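Local coordinates for protein NADP-dependent 2-hydroxyacid dehydrogenase (Rhizobium etli, PDB 4XCV) that binds NADPH and probably catalyses the NADP(H)-dependent interconversion of D-2-hydroxyacids and 2-oxoacids, at residues A[47-52]-A[303-308]; A[25-30]-A[299-304]. All coordinates share one frame; numbering follows the deposited sequence. Where two conformers were deposited one is given.

Both contacts hang on helix 292-305, which returns the chain to the five-stranded domain built from its first hundred or so residues. Contact 1 joins the last turn of that helix to strand 50-54; contact 2, whose centre is about 8 Å from that of contact 1, joins the turn before it to the loop ahead of strand 32-34. They interlock through Arg-30 and Glu-305: Arg-30 NH1 lies 2.8 Å from Glu-305 OE2, a salt bridge, and also touches the edge of the Tyr-50 ring at CE2. Ile-301 CD1 also meets Tyr-50 CD2, at 3.6 Å. Each centre is about 26 Å from the chain centre, and NADPH sits against the other, seven-stranded Rossmann-type domain.

Contact 1 of 2, residues A[47-52]-A[303-308]; sequences ETEYAL and RFERGE
Tyr-50 reaches from the start of strand 50-54 to the last turn of helix 292-305 and gives its hydroxyl proton to Glu-305, OH to OE2 2.8 Å. The backbones stay well apart, with the CA atoms of Tyr-50 and Phe-304 10.7 Å from each other, so side chains alone span the gap. Glu-305 runs extended beyond CG and brings OE2 to the edge of the tyrosine ring, in its plane; the hydroxyl meets that oxygen on its anti side, 20° out of the carboxylate plane. The tight part is here. Phe-304, whose CG is anti to the backbone N (chi1 -169°), sets CD2 3.4 Å from Tyr-50 OH and 3.9 Å from Tyr-50 CE1. The two rings meet obliquely, their planes 84° apart. One face of the tyrosine is covered by its own neighbour, Glu-49 CB, 3.7 Å above the ring centre.

The outer side is looser and more polar. Beyond Glu-305 the helix ends in a Schellman motif with Gly-307 at positive phi, and in this exposed turn Arg-306 NH2 bonds Glu-308 OE1 at 2.9 Å, away from strand 50-54. Beside the tyrosine hydroxyl, Glu-49 OE1 and Glu-305 OE2 stand 4.2 Å apart, like charges that Arg-5 bridges by pairing with both; Lys-68 takes the other oxygen of Glu-49, and Arg-30 also pairs with Glu-305 OE2. With two arginines and a phenol hydroxyl around it, Glu-305 OE2 is probably stabilised as a carboxylate, tying the helix end to the sheet by charge as well as by ring packing.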
# COMPACT_ATOMS: atom_id res chain seq x y z
N GLU A 47 31.33 -36.78 -12.15
CA GLU A 47 31.61 -35.62 -13.00
C GLU A 47 30.81 -34.38 -12.60
O GLU A 47 31.05 -33.33 -13.14
CB GLU A 47 31.36 -35.94 -14.46
CG GLU A 47 32.19 -37.12 -14.97
CD GLU A 47 33.65 -36.79 -15.14
OE1 GLU A 47 34.05 -35.65 -14.84
OE2 GLU A 47 34.42 -37.68 -15.58
N THR A 48 29.88 -34.53 -11.67
CA THR A 48 28.96 -33.45 -11.36
C THR A 48 29.67 -32.23 -10.81
O THR A 48 30.43 -32.36 -9.87
CB THR A 48 27.91 -33.98 -10.37
OG1 THR A 48 27.37 -35.20 -10.88
CG2 THR A 48 26.82 -32.90 -10.15
N GLU A 49 29.40 -31.08 -11.41
CA GLU A 49 30.00 -29.78 -11.06
C GLU A 49 29.09 -28.94 -10.20
O GLU A 49 29.59 -28.16 -9.36
CB GLU A 49 30.29 -28.96 -12.33
CG GLU A 49 31.16 -29.64 -13.32
CD GLU A 49 31.41 -28.77 -14.50
OE1 GLU A 49 30.51 -28.54 -15.32
OE2 GLU A 49 32.53 -28.25 -14.54
N TYR A 50 27.79 -28.96 -10.47
CA TYR A 50 26.86 -28.04 -9.83
C TYR A 50 25.73 -28.83 -9.21
O TYR A 50 25.20 -29.78 -9.84
CB TYR A 50 26.29 -27.06 -10.85
CG TYR A 50 27.32 -26.41 -11.73
CD1 TYR A 50 28.33 -25.62 -11.18
CD2 TYR A 50 27.31 -26.59 -13.08
CE1 TYR A 50 29.29 -25.03 -11.98
CE2 TYR A 50 28.25 -25.98 -13.90
CZ TYR A 50 29.25 -25.22 -13.35
OH TYR A 50 30.19 -24.60 -14.16
N ALA A 51 25.32 -28.45 -8.00
CA ALA A 51 24.19 -29.08 -7.32
C ALA A 51 23.23 -28.00 -6.87
O ALA A 51 23.65 -27.03 -6.19
CB ALA A 51 24.65 -29.89 -6.15
N LEU A 52 21.96 -28.19 -7.14
CA LEU A 52 20.84 -27.35 -6.71
C LEU A 52 20.10 -28.14 -5.64
O LEU A 52 19.54 -29.21 -5.92
CB LEU A 52 19.94 -27.06 -7.91
CG LEU A 52 18.64 -26.35 -7.65
CD1 LEU A 52 18.84 -25.05 -6.89
CD2 LEU A 52 17.92 -26.14 -8.96
N ARG A 303 27.86 -17.19 -15.87
CA ARG A 303 28.90 -16.28 -15.35
C ARG A 303 30.12 -17.08 -14.95
O ARG A 303 31.25 -16.74 -15.31
CB ARG A 303 28.40 -15.54 -14.14
CG ARG A 303 27.38 -14.48 -14.45
CD ARG A 303 26.85 -13.84 -13.18
NE ARG A 303 27.92 -13.18 -12.44
CZ ARG A 303 28.33 -11.95 -12.65
NH1 ARG A 303 27.77 -11.17 -13.59
NH2 ARG A 303 29.39 -11.47 -11.98
N PHE A 304 29.89 -18.14 -14.19
CA PHE A 304 31.01 -18.98 -13.69
C PHE A 304 31.86 -19.55 -14.84
O PHE A 304 33.10 -19.53 -14.79
CB PHE A 304 30.46 -20.12 -12.84
CG PHE A 304 31.50 -20.89 -12.06
CD1 PHE A 304 32.08 -20.37 -10.92
CD2 PHE A 304 31.82 -22.16 -12.42
CE1 PHE A 304 33.00 -21.11 -10.19
CE2 PHE A 304 32.72 -22.92 -11.68
CZ PHE A 304 33.30 -22.40 -10.57
N GLU A 305 31.20 -19.97 -15.91
CA GLU A 305 31.85 -20.57 -17.08
C GLU A 305 32.53 -19.53 -18.00
O GLU A 305 33.40 -19.89 -18.82
CB GLU A 305 30.88 -21.48 -17.82
CG GLU A 305 30.56 -22.70 -16.93
CD GLU A 305 29.64 -23.73 -17.52
OE1 GLU A 305 29.03 -23.49 -18.59
OE2 GLU A 305 29.49 -24.77 -16.83
N ARG A 306 32.17 -18.24 -17.85
CA ARG A 306 32.94 -17.13 -18.49
C ARG A 306 34.07 -16.66 -17.57
O ARG A 306 34.83 -15.73 -17.93
CB ARG A 306 31.98 -15.96 -18.90
CG ARG A 306 30.99 -16.25 -20.03
CD ARG A 306 30.36 -14.98 -20.70
NE ARG A 306 29.79 -14.19 -19.66
CZ ARG A 306 28.54 -14.31 -19.24
NH1 ARG A 306 27.61 -14.96 -19.94
NH2 ARG A 306 28.21 -13.66 -18.13
N GLY A 307 34.24 -17.25 -16.38
CA GLY A 307 35.28 -16.85 -15.43
C GLY A 307 34.95 -15.66 -14.55
O GLY A 307 35.85 -15.14 -13.83
N GLU A 308 33.69 -15.24 -14.59
CA GLU A 308 33.23 -14.15 -13.77
C GLU A 308 32.82 -14.60 -12.38
O GLU A 308 32.52 -15.78 -12.17
CB GLU A 308 32.03 -13.49 -14.47
CG GLU A 308 32.46 -12.86 -15.78
CD GLU A 308 31.32 -12.18 -16.51
OE1 GLU A 308 30.16 -12.59 -16.31
OE2 GLU A 308 31.60 -11.14 -17.18

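Contact 2 of 2, residues A[25-30]-A[299-304]; sequences TAFADR and MQIARF
Phe-27 and Ile-301 bring the two backbones nearest, their CA atoms 9.7 Å apart: an irregular loop beside a regular helix. The loop turns sharply at Phe-27, which has positive phi (53°), and Arg-30 N closes the turn on Phe-27 O at 2.9 Å.

From the helix, Ile-301 touches with two branches. Its CG2 methyl rests over one face of the Arg-30 guanidinium, 3.7 Å from NH1, while CD1, at the end of the other branch, approaches Phe-27 CE1 to 4.2 Å. The arginine is bent at chi3 (73°), turning the guanidinium back alongside Asp-29. That neighbour is gripped side-on, NE to OD1 and NH2 to OD2, both 2.9 Å, close to the guanidinium plane but above that of the carboxylate. Held flat, the group presents its face to the methyl, and NH1 goes on to pair with Glu-305. Were Arg-30 replaced by an alanine, Asp-29 would probably lose this two-point partner, Glu-305 would keep Arg-5 but lose its second arginine, and the CG2 methyl of Ile-301 would lose its cover.

Beneath these side chains lies the sheet: Phe-27, Arg-30 and Ile-301 all pack on Val-8 of strand 8-12, and Ile-301 also reaches Phe-71 of strand 69-72. Phe-27 touches Val-297, and its backbone N bonds Glu-298, so the loop between helix 16-23 and strand 32-34 lies against both helix 292-305 and the sheet.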
# COMPACT_ATOMS: atom_id res chain seq x y z
N THR A 25 12.68 -28.25 -19.57
CA THR A 25 13.20 -27.14 -20.38
C THR A 25 14.41 -26.43 -19.76
O THR A 25 14.93 -25.47 -20.34
CB THR A 25 12.12 -26.09 -20.68
OG1 THR A 25 11.53 -25.56 -19.50
CG2 THR A 25 11.04 -26.73 -21.59
N ALA A 26 14.87 -26.91 -18.63
CA ALA A 26 15.98 -26.28 -17.93
C ALA A 26 17.31 -26.89 -18.33
O ALA A 26 17.44 -28.07 -18.71
CB ALA A 26 15.83 -26.44 -16.43
N PHE A 27 18.36 -26.10 -18.16
CA PHE A 27 19.71 -26.59 -18.37
C PHE A 27 19.88 -27.23 -19.74
O PHE A 27 20.42 -28.36 -19.84
CB PHE A 27 20.09 -27.58 -17.26
CG PHE A 27 19.94 -27.02 -15.86
CD1 PHE A 27 20.64 -25.90 -15.44
CD2 PHE A 27 19.08 -27.63 -14.93
CE1 PHE A 27 20.46 -25.37 -14.18
CE2 PHE A 27 18.93 -27.12 -13.68
CZ PHE A 27 19.61 -25.99 -13.29
N ALA A 28 19.37 -26.58 -20.80
CA ALA A 28 19.19 -27.33 -22.06
C ALA A 28 20.46 -27.79 -22.73
O ALA A 28 20.43 -28.68 -23.59
CB ALA A 28 18.35 -26.53 -23.05
N ASP A 29 21.59 -27.20 -22.37
CA ASP A 29 22.88 -27.65 -22.92
C ASP A 29 23.49 -28.84 -22.22
O ASP A 29 24.53 -29.34 -22.68
CB ASP A 29 23.89 -26.49 -22.97
CG ASP A 29 24.24 -25.92 -21.59
OD1 ASP A 29 23.49 -26.20 -20.61
OD2 ASP A 29 25.21 -25.12 -21.50
N ARG A 30 22.91 -29.28 -21.11
CA ARG A 30 23.55 -30.33 -20.33
C ARG A 30 22.61 -31.32 -19.63
O ARG A 30 23.02 -32.39 -19.33
CB ARG A 30 24.52 -29.71 -19.32
CG ARG A 30 23.85 -28.81 -18.30
CD ARG A 30 24.88 -27.95 -17.60
NE ARG A 30 25.37 -26.91 -18.48
CZ ARG A 30 26.48 -26.21 -18.27
NH1 ARG A 30 27.26 -26.44 -17.25
NH2 ARG A 30 26.80 -25.27 -19.13
N MET A 299 21.93 -18.73 -15.11
CA MET A 299 22.65 -17.46 -15.28
C MET A 299 23.94 -17.48 -14.50
O MET A 299 24.97 -17.00 -14.98
CB MET A 299 21.81 -16.29 -14.82
CG MET A 299 22.58 -15.01 -14.59
SD MET A 299 21.43 -13.67 -14.40
CE MET A 299 20.06 -14.45 -13.69
N GLN A 300 23.90 -17.99 -13.26
CA GLN A 300 25.14 -18.05 -12.47
C GLN A 300 26.16 -19.01 -13.03
O GLN A 300 27.36 -18.77 -12.99
CB GLN A 300 24.83 -18.31 -10.99
CG GLN A 300 24.01 -17.19 -10.36
CD GLN A 300 24.72 -15.86 -10.35
OE1 GLN A 300 25.93 -15.79 -10.16
NE2 GLN A 300 24.00 -14.81 -10.61
N ILE A 301 25.67 -20.13 -13.57
CA ILE A 301 26.57 -21.08 -14.26
C ILE A 301 27.22 -20.37 -15.44
O ILE A 301 28.44 -20.56 -15.65
CB ILE A 301 25.78 -22.33 -14.69
CG1 ILE A 301 25.49 -23.18 -13.48
CG2 ILE A 301 26.58 -23.16 -15.72
CD1 ILE A 301 24.53 -24.35 -13.74
N ALA A 302 26.43 -19.60 -16.21
CA ALA A 302 27.01 -18.90 -17.38
C ALA A 302 28.11 -17.95 -16.93
O ALA A 302 29.18 -17.92 -17.53
CB ALA A 302 25.94 -18.16 -18.15
N ARG A 303 27.86 -17.19 -15.87
CA ARG A 303 28.90 -16.28 -15.35
C ARG A 303 30.12 -17.08 -14.95
O ARG A 303 31.25 -16.74 -15.31
CB ARG A 303 28.40 -15.54 -14.14
CG ARG A 303 27.38 -14.48 -14.45
CD ARG A 303 26.85 -13.84 -13.18
NE ARG A 303 27.92 -13.18 -12.44
CZ ARG A 303 28.33 -11.95 -12.65
NH1 ARG A 303 27.77 -11.17 -13.59
NH2 ARG A 303 29.39 -11.47 -11.98
N PHE A 304 29.89 -18.14 -14.19
CA PHE A 304 31.01 -18.98 -13.69
C PHE A 304 31.86 -19.55 -14.84
O PHE A 304 33.10 -19.53 -14.79
CB PHE A 304 30.46 -20.12 -12.84
CG PHE A 304 31.50 -20.89 -12.06
CD1 PHE A 304 32.08 -20.37 -10.92
CD2 PHE A 304 31.82 -22.16 -12.42
CE1 PHE A 304 33.00 -21.11 -10.19
CE2 PHE A 304 32.72 -22.92 -11.68
CZ PHE A 304 33.30 -22.40 -10.57